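Local coordinates for protein cystatin-F (Homo sapiens, PDB 2CH9) that inhibits cysteine proteases such as papain and cathepsin L, more weakly than other cystatins do, and forms a disulfide-linked homodimer, at residues A[45-59]-A[70-82]. Numbering follows the deposited sequence. Where two conformers were deposited one is given.
Sequences TNDMFLFKESRITRA and MLEVEIGRTTCKK. With FUL (beta-L-fucopyranose), chain B.
Toward the open end of this antiparallel hairpin of the cystatin sheet, Arg77 CB sits tightly over the Phe51 ring, 3.9 Å from its centroid, a CH-pi contact. A chi1 of -173° carries the Arg77 chain past Phe49 CB to Asp47, where NE meets OD2 at 3.0 Å and NH2 meets OD1 at 2.8 Å, side-on, the two planes 13° apart. Asp47 OD2 also takes the Phe49 N-H from the opposite face, closing an Asx turn, while Arg77 NH1 bonds Leu99 O. Ile75 and Ile56 on the same sheet face pack against helix 28-44, and Glu53 pairs there with Arg35. The other face is polar, more exposed toward Arg55 and Ser54. Classic bulges set Ser54 and Arg55 opposite Glu74, Thr57 and Arg58 opposite Glu72. Arg55 NH2 reaches Glu74 OE2 at 2.7 Å. Buried Glu72 is gripped harder: Arg58 NE (2.9 Å) and Thr57 OG1 (2.6 Å) share OE1, and Arg58 NH2 holds OE2. Replacing Glu72 by alanine would probably leave Arg58 without its counter-charge and Thr57 OG1 without its acceptor. At the looser end, water bridges Asn46 OD1 and Lys82 NZ, which also bonds Asn42 O; Asn46 ND2 donates to fucose O4. Each arginine–carboxylate pairing probably offsets the arginine's charge and favours the ionised carboxylate.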
loop_
_atom_site.group_PDB
_atom_site.type_symbol
_atom_site.label_atom_id
_atom_site.label_comp_id
_atom_site.label_asym_id
_atom_site.label_seq_id
_atom_site.Cartn_x
_atom_site.Cartn_y
_atom_site.Cartn_z
ATOM N N THR A 45 19.226 2.592 -10.564
ATOM C CA THR A 45 19.453 3.527 -11.660
ATOM C C THR A 45 20.942 3.574 -11.982
ATOM O O THR A 45 21.750 3.012 -11.250
ATOM C CB THR A 45 18.933 4.941 -11.314
ATOM O OG1 THR A 45 19.529 5.395 -10.092
ATOM C CG2 THR A 45 17.415 4.941 -11.157
ATOM N N ASN A 46 21.300 4.232 -13.081
ATOM C CA ASN A 46 22.694 4.340 -13.481
ATOM C C ASN A 46 23.179 5.762 -13.624
ATOM O O ASN A 46 23.808 6.102 -14.618
ATOM C CB ASN A 46 22.937 3.613 -14.802
ATOM C CG ASN A 46 22.813 2.120 -14.671
ATOM O OD1 ASN A 46 23.806 1.420 -14.427
ATOM N ND2 ASN A 46 21.584 1.613 -14.812
ATOM N N ASP A 47 22.890 6.603 -12.644
ATOM C CA ASP A 47 23.441 7.945 -12.645
ATOM C C ASP A 47 24.921 7.839 -12.301
ATOM O O ASP A 47 25.386 6.805 -11.799
ATOM C CB ASP A 47 22.716 8.831 -11.625
ATOM C CG ASP A 47 22.867 10.314 -11.928
ATOM O OD1 ASP A 47 22.223 10.808 -12.879
ATOM O OD2 ASP A 47 23.632 10.990 -11.215
ATOM N N MET A 48 25.669 8.900 -12.566
ATOM C CA MET A 48 27.064 8.915 -12.184
ATOM C C MET A 48 27.243 9.412 -10.741
ATOM O O MET A 48 28.273 9.167 -10.111
ATOM C CB MET A 48 27.885 9.686 -13.221
ATOM C CG MET A 48 28.463 11.015 -12.807
ATOM S SD MET A 48 30.033 11.202 -13.675
ATOM C CE MET A 48 30.964 9.812 -13.001
ATOM N N PHE A 49 26.221 10.090 -10.223
ATOM C CA PHE A 49 26.202 10.547 -8.833
ATOM C C PHE A 49 25.147 9.834 -7.987
ATOM O O PHE A 49 24.133 9.354 -8.506
ATOM C CB PHE A 49 25.970 12.058 -8.762
ATOM C CG PHE A 49 27.079 12.877 -9.368
ATOM C CD1 PHE A 49 28.277 13.067 -8.686
ATOM C CD2 PHE A 49 26.917 13.469 -10.616
ATOM C CE1 PHE A 49 29.304 13.827 -9.241
ATOM C CE2 PHE A 49 27.949 14.235 -11.181
ATOM C CZ PHE A 49 29.140 14.412 -10.492
ATOM N N LEU A 50 25.391 9.775 -6.681
ATOM C CA LEU A 50 24.391 9.280 -5.743
ATOM C C LEU A 50 23.318 10.349 -5.481
ATOM O O LEU A 50 23.605 11.551 -5.444
ATOM C CB LEU A 50 25.031 8.869 -4.408
ATOM C CG LEU A 50 26.033 7.723 -4.293
ATOM C CD1 LEU A 50 26.608 7.717 -2.880
ATOM C CD2 LEU A 50 25.398 6.378 -4.627
ATOM N N PHE A 51 22.085 9.901 -5.288
ATOM C CA PHE A 51 21.006 10.785 -4.867
ATOM C C PHE A 51 20.801 10.640 -3.371
ATOM O O PHE A 51 21.211 9.643 -2.788
ATOM C CB PHE A 51 19.723 10.455 -5.623
ATOM C CG PHE A 51 19.673 11.022 -7.015
ATOM C CD1 PHE A 51 20.579 10.610 -7.990
ATOM C CD2 PHE A 51 18.699 11.960 -7.361
ATOM C CE1 PHE A 51 20.525 11.135 -9.291
ATOM C CE2 PHE A 51 18.636 12.492 -8.653
ATOM C CZ PHE A 51 19.550 12.077 -9.621
ATOM N N LYS A 52 20.150 11.627 -2.759
ATOM C CA LYS A 52 19.872 11.616 -1.327
ATOM C C LYS A 52 18.476 12.192 -1.079
ATOM O O LYS A 52 18.028 13.107 -1.794
ATOM C CB LYS A 52 20.940 12.442 -0.596
ATOM C CG LYS A 52 20.840 12.513 0.924
ATOM C CD LYS A 52 21.963 13.374 1.481
ATOM C CE LYS A 52 21.915 13.463 2.988
ATOM N NZ LYS A 52 23.002 14.343 3.527
ATOM N N GLU A 53 17.776 11.654 -0.085
ATOM C CA GLU A 53 16.460 12.190 0.256
ATOM C C GLU A 53 16.624 13.672 0.631
ATOM O O GLU A 53 17.531 14.034 1.393
ATOM C CB GLU A 53 15.808 11.360 1.369
ATOM C CG GLU A 53 16.384 11.545 2.793
ATOM C CD GLU A 53 17.704 10.822 3.051
ATOM O OE1 GLU A 53 18.259 10.138 2.157
ATOM O OE2 GLU A 53 18.205 10.952 4.180
ATOM N N SER A 54 15.782 14.533 0.056
ATOM C CA SER A 54 15.887 15.966 0.325
ATOM C C SER A 54 14.720 16.519 1.135
ATOM O O SER A 54 14.883 17.503 1.845
ATOM C CB SER A 54 16.098 16.775 -0.965
ATOM O OG SER A 54 14.972 16.721 -1.825
ATOM N N ARG A 55 13.550 15.890 1.032
ATOM C CA ARG A 55 12.363 16.358 1.743
ATOM C C ARG A 55 11.345 15.238 1.845
ATOM O O ARG A 55 11.121 14.522 0.886
ATOM C CB ARG A 55 11.755 17.575 1.022
ATOM C CG ARG A 55 10.574 18.220 1.723
ATOM C CD ARG A 55 10.379 19.677 1.268
ATOM N NE ARG A 55 9.724 19.765 -0.037
ATOM C CZ ARG A 55 8.560 20.376 -0.265
ATOM N NH1 ARG A 55 7.902 20.977 0.726
ATOM N NH2 ARG A 55 8.049 20.389 -1.492
ATOM N N ILE A 56 10.726 15.090 3.009
ATOM C CA ILE A 56 9.643 14.136 3.174
ATOM C C ILE A 56 8.387 14.948 3.408
ATOM O O ILE A 56 8.252 15.603 4.444
ATOM C CB ILE A 56 9.894 13.184 4.353
ATOM C CG1 ILE A 56 11.221 12.465 4.170
ATOM C CG2 ILE A 56 8.729 12.187 4.497
ATOM C CD1 ILE A 56 11.821 11.986 5.449
ATOM N N THR A 57 7.477 14.923 2.436
ATOM C CA THR A 57 6.310 15.796 2.486
ATOM C C THR A 57 5.117 15.147 3.183
ATOM O O THR A 57 4.353 15.828 3.867
ATOM C CB THR A 57 5.917 16.323 1.085
ATOM O OG1 THR A 57 6.131 15.299 0.112
ATOM C CG2 THR A 57 6.785 17.505 0.712
ATOM N N ARG A 58 4.975 13.831 3.021
ATOM C CA ARG A 58 3.855 13.086 3.607
ATOM C C ARG A 58 4.311 11.691 4.006
ATOM O O ARG A 58 5.211 11.130 3.392
ATOM C CB ARG A 58 2.652 13.024 2.637
ATOM C CG ARG A 58 2.012 14.378 2.415
ATOM C CD ARG A 58 0.691 14.360 1.646
ATOM N NE ARG A 58 0.911 14.437 0.200
ATOM C CZ ARG A 58 -0.053 14.574 -0.714
ATOM N NH1 ARG A 58 -1.330 14.648 -0.341
ATOM N NH2 ARG A 58 0.258 14.618 -2.010
ATOM N N ALA A 59 3.694 11.142 5.045
ATOM C CA ALA A 59 4.095 9.834 5.568
ATOM C C ALA A 59 2.909 9.162 6.257
ATOM O O ALA A 59 2.188 9.810 7.031
ATOM C CB ALA A 59 5.244 9.984 6.553
ATOM N N MET A 70 4.536 4.347 4.131
ATOM C CA MET A 70 4.121 4.833 2.821
ATOM C C MET A 70 4.561 6.287 2.793
ATOM O O MET A 70 4.071 7.087 3.594
ATOM C CB MET A 70 2.601 4.707 2.647
ATOM C CG MET A 70 2.115 3.290 2.841
ATOM S SD MET A 70 0.333 3.167 2.883
ATOM C CE MET A 70 0.147 1.385 2.716
ATOM N N LEU A 71 5.481 6.622 1.889
ATOM C CA LEU A 71 6.169 7.910 1.942
ATOM C C LEU A 71 6.061 8.682 0.646
ATOM O O LEU A 71 6.112 8.111 -0.439
ATOM C CB LEU A 71 7.653 7.736 2.271
ATOM C CG LEU A 71 8.089 6.944 3.496
ATOM C CD1 LEU A 71 9.596 6.979 3.565
ATOM C CD2 LEU A 71 7.487 7.508 4.802
ATOM N N GLU A 72 5.897 9.994 0.793
ATOM C CA GLU A 72 6.055 10.944 -0.287
ATOM C C GLU A 72 7.353 11.688 0.033
ATOM O O GLU A 72 7.424 12.460 0.983
ATOM C CB GLU A 72 4.864 11.905 -0.333
ATOM C CG GLU A 72 4.846 12.835 -1.515
ATOM C CD GLU A 72 3.659 13.788 -1.468
ATOM O OE1 GLU A 72 3.661 14.735 -0.632
ATOM O OE2 GLU A 72 2.713 13.604 -2.268
ATOM N N VAL A 73 8.374 11.439 -0.772
ATOM C CA VAL A 73 9.736 11.868 -0.464
ATOM C C VAL A 73 10.371 12.491 -1.718
ATOM O O VAL A 73 10.217 11.965 -2.820
ATOM C CB VAL A 73 10.583 10.675 0.094
ATOM C CG1 VAL A 73 10.352 9.403 -0.714
ATOM C CG2 VAL A 73 12.070 11.021 0.174
ATOM N N GLU A 74 11.011 13.644 -1.566
ATOM C CA GLU A 74 11.779 14.224 -2.650
ATOM C C GLU A 74 13.233 13.770 -2.533
ATOM O O GLU A 74 13.776 13.688 -1.432
ATOM C CB GLU A 74 11.674 15.748 -2.651
ATOM C CG GLU A 74 10.335 16.267 -3.181
ATOM C CD GLU A 74 10.110 17.738 -2.888
ATOM O OE1 GLU A 74 11.101 18.495 -2.746
ATOM O OE2 GLU A 74 8.932 18.152 -2.803
ATOM N N ILE A 75 13.846 13.449 -3.668
ATOM C CA ILE A 75 15.258 13.074 -3.698
ATOM C C ILE A 75 16.021 13.994 -4.641
ATOM O O ILE A 75 15.454 14.492 -5.612
ATOM C CB ILE A 75 15.459 11.597 -4.088
ATOM C CG1 ILE A 75 14.981 11.330 -5.523
ATOM C CG2 ILE A 75 14.730 10.678 -3.089
ATOM C CD1 ILE A 75 15.407 9.972 -6.051
ATOM N N GLY A 76 17.294 14.234 -4.337
ATOM C CA GLY A 76 18.111 15.138 -5.131
ATOM C C GLY A 76 19.506 14.608 -5.392
ATOM O O GLY A 76 20.067 13.873 -4.569
ATOM N N ARG A 77 20.071 14.986 -6.539
ATOM C CA ARG A 77 21.419 14.561 -6.897
ATOM C C ARG A 77 22.448 15.228 -5.986
ATOM O O ARG A 77 22.381 16.434 -5.747
ATOM C CB ARG A 77 21.716 14.856 -8.368
ATOM C CG ARG A 77 23.043 14.272 -8.830
ATOM C CD ARG A 77 23.396 14.649 -10.259
ATOM N NE ARG A 77 22.722 13.813 -11.254
ATOM C CZ ARG A 77 21.999 14.281 -12.269
ATOM N NH1 ARG A 77 21.854 15.590 -12.449
ATOM N NH2 ARG A 77 21.428 13.438 -13.122
ATOM N N THR A 78 23.378 14.429 -5.460
ATOM C CA THR A 78 24.480 14.937 -4.641
ATOM C C THR A 78 25.767 15.052 -5.462
ATOM O O THR A 78 25.806 14.678 -6.637
ATOM C CB THR A 78 24.761 14.035 -3.409
ATOM O OG1 THR A 78 25.337 12.797 -3.840
ATOM C CG2 THR A 78 23.499 13.755 -2.625
ATOM N N THR A 79 26.823 15.557 -4.828
ATOM C CA THR A 79 28.124 15.711 -5.477
ATOM C C THR A 79 29.024 14.485 -5.257
ATOM O O THR A 79 30.210 14.507 -5.600
ATOM C CB THR A 79 28.870 16.969 -4.963
ATOM O OG1 THR A 79 29.086 16.849 -3.553
ATOM C CG2 THR A 79 28.078 18.237 -5.248
ATOM N N CYS A 80 28.460 13.428 -4.673
ATOM C CA CYS A 80 29.198 12.201 -4.415
ATOM C C CYS A 80 28.996 11.228 -5.539
ATOM O O CYS A 80 27.869 10.881 -5.870
ATOM C CB CYS A 80 28.701 11.521 -3.152
ATOM S SG CYS A 80 29.179 12.235 -1.587
ATOM N N LYS A 81 30.102 10.759 -6.103
ATOM C CA LYS A 81 30.052 9.773 -7.176
ATOM C C LYS A 81 29.603 8.401 -6.671
ATOM O O LYS A 81 29.903 7.999 -5.535
ATOM C CB LYS A 81 31.397 9.698 -7.905
ATOM C CG LYS A 81 31.607 10.844 -8.885
ATOM C CD LYS A 81 32.738 10.542 -9.845
ATOM C CE LYS A 81 32.944 11.687 -10.818
ATOM N NZ LYS A 81 33.801 11.287 -11.982
ATOM N N LYS A 82 28.842 7.712 -7.516
ATOM C CA LYS A 82 28.423 6.341 -7.273
ATOM C C LYS A 82 29.652 5.412 -7.343
ATOM O O LYS A 82 30.665 5.776 -7.936
ATOM C CB LYS A 82 27.386 5.950 -8.327
ATOM C CG LYS A 82 26.489 4.820 -7.893
ATOM C CD LYS A 82 25.348 4.555 -8.863
ATOM C CE LYS A 82 24.861 3.124 -8.659
ATOM N NZ LYS A 82 23.812 2.720 -9.632
HETATM C C1 FUL B . 20.984 -3.338 -11.949
HETATM C C2 FUL B . 20.088 -3.439 -13.183
HETATM O O2 FUL B . 19.460 -4.699 -13.317
HETATM C C3 FUL B . 19.093 -2.307 -12.905
HETATM O O3 FUL B . 18.035 -2.284 -13.842
HETATM C C4 FUL B . 19.872 -0.977 -12.832
HETATM O O4 FUL B . 20.298 -0.627 -14.134
HETATM C C5 FUL B . 21.073 -1.074 -11.859
HETATM C C6 FUL B . 22.000 0.134 -11.864
HETATM O O5 FUL B . 21.853 -2.237 -12.107
HETATM O O HOH W 1 25.331 2.042 -11.726
#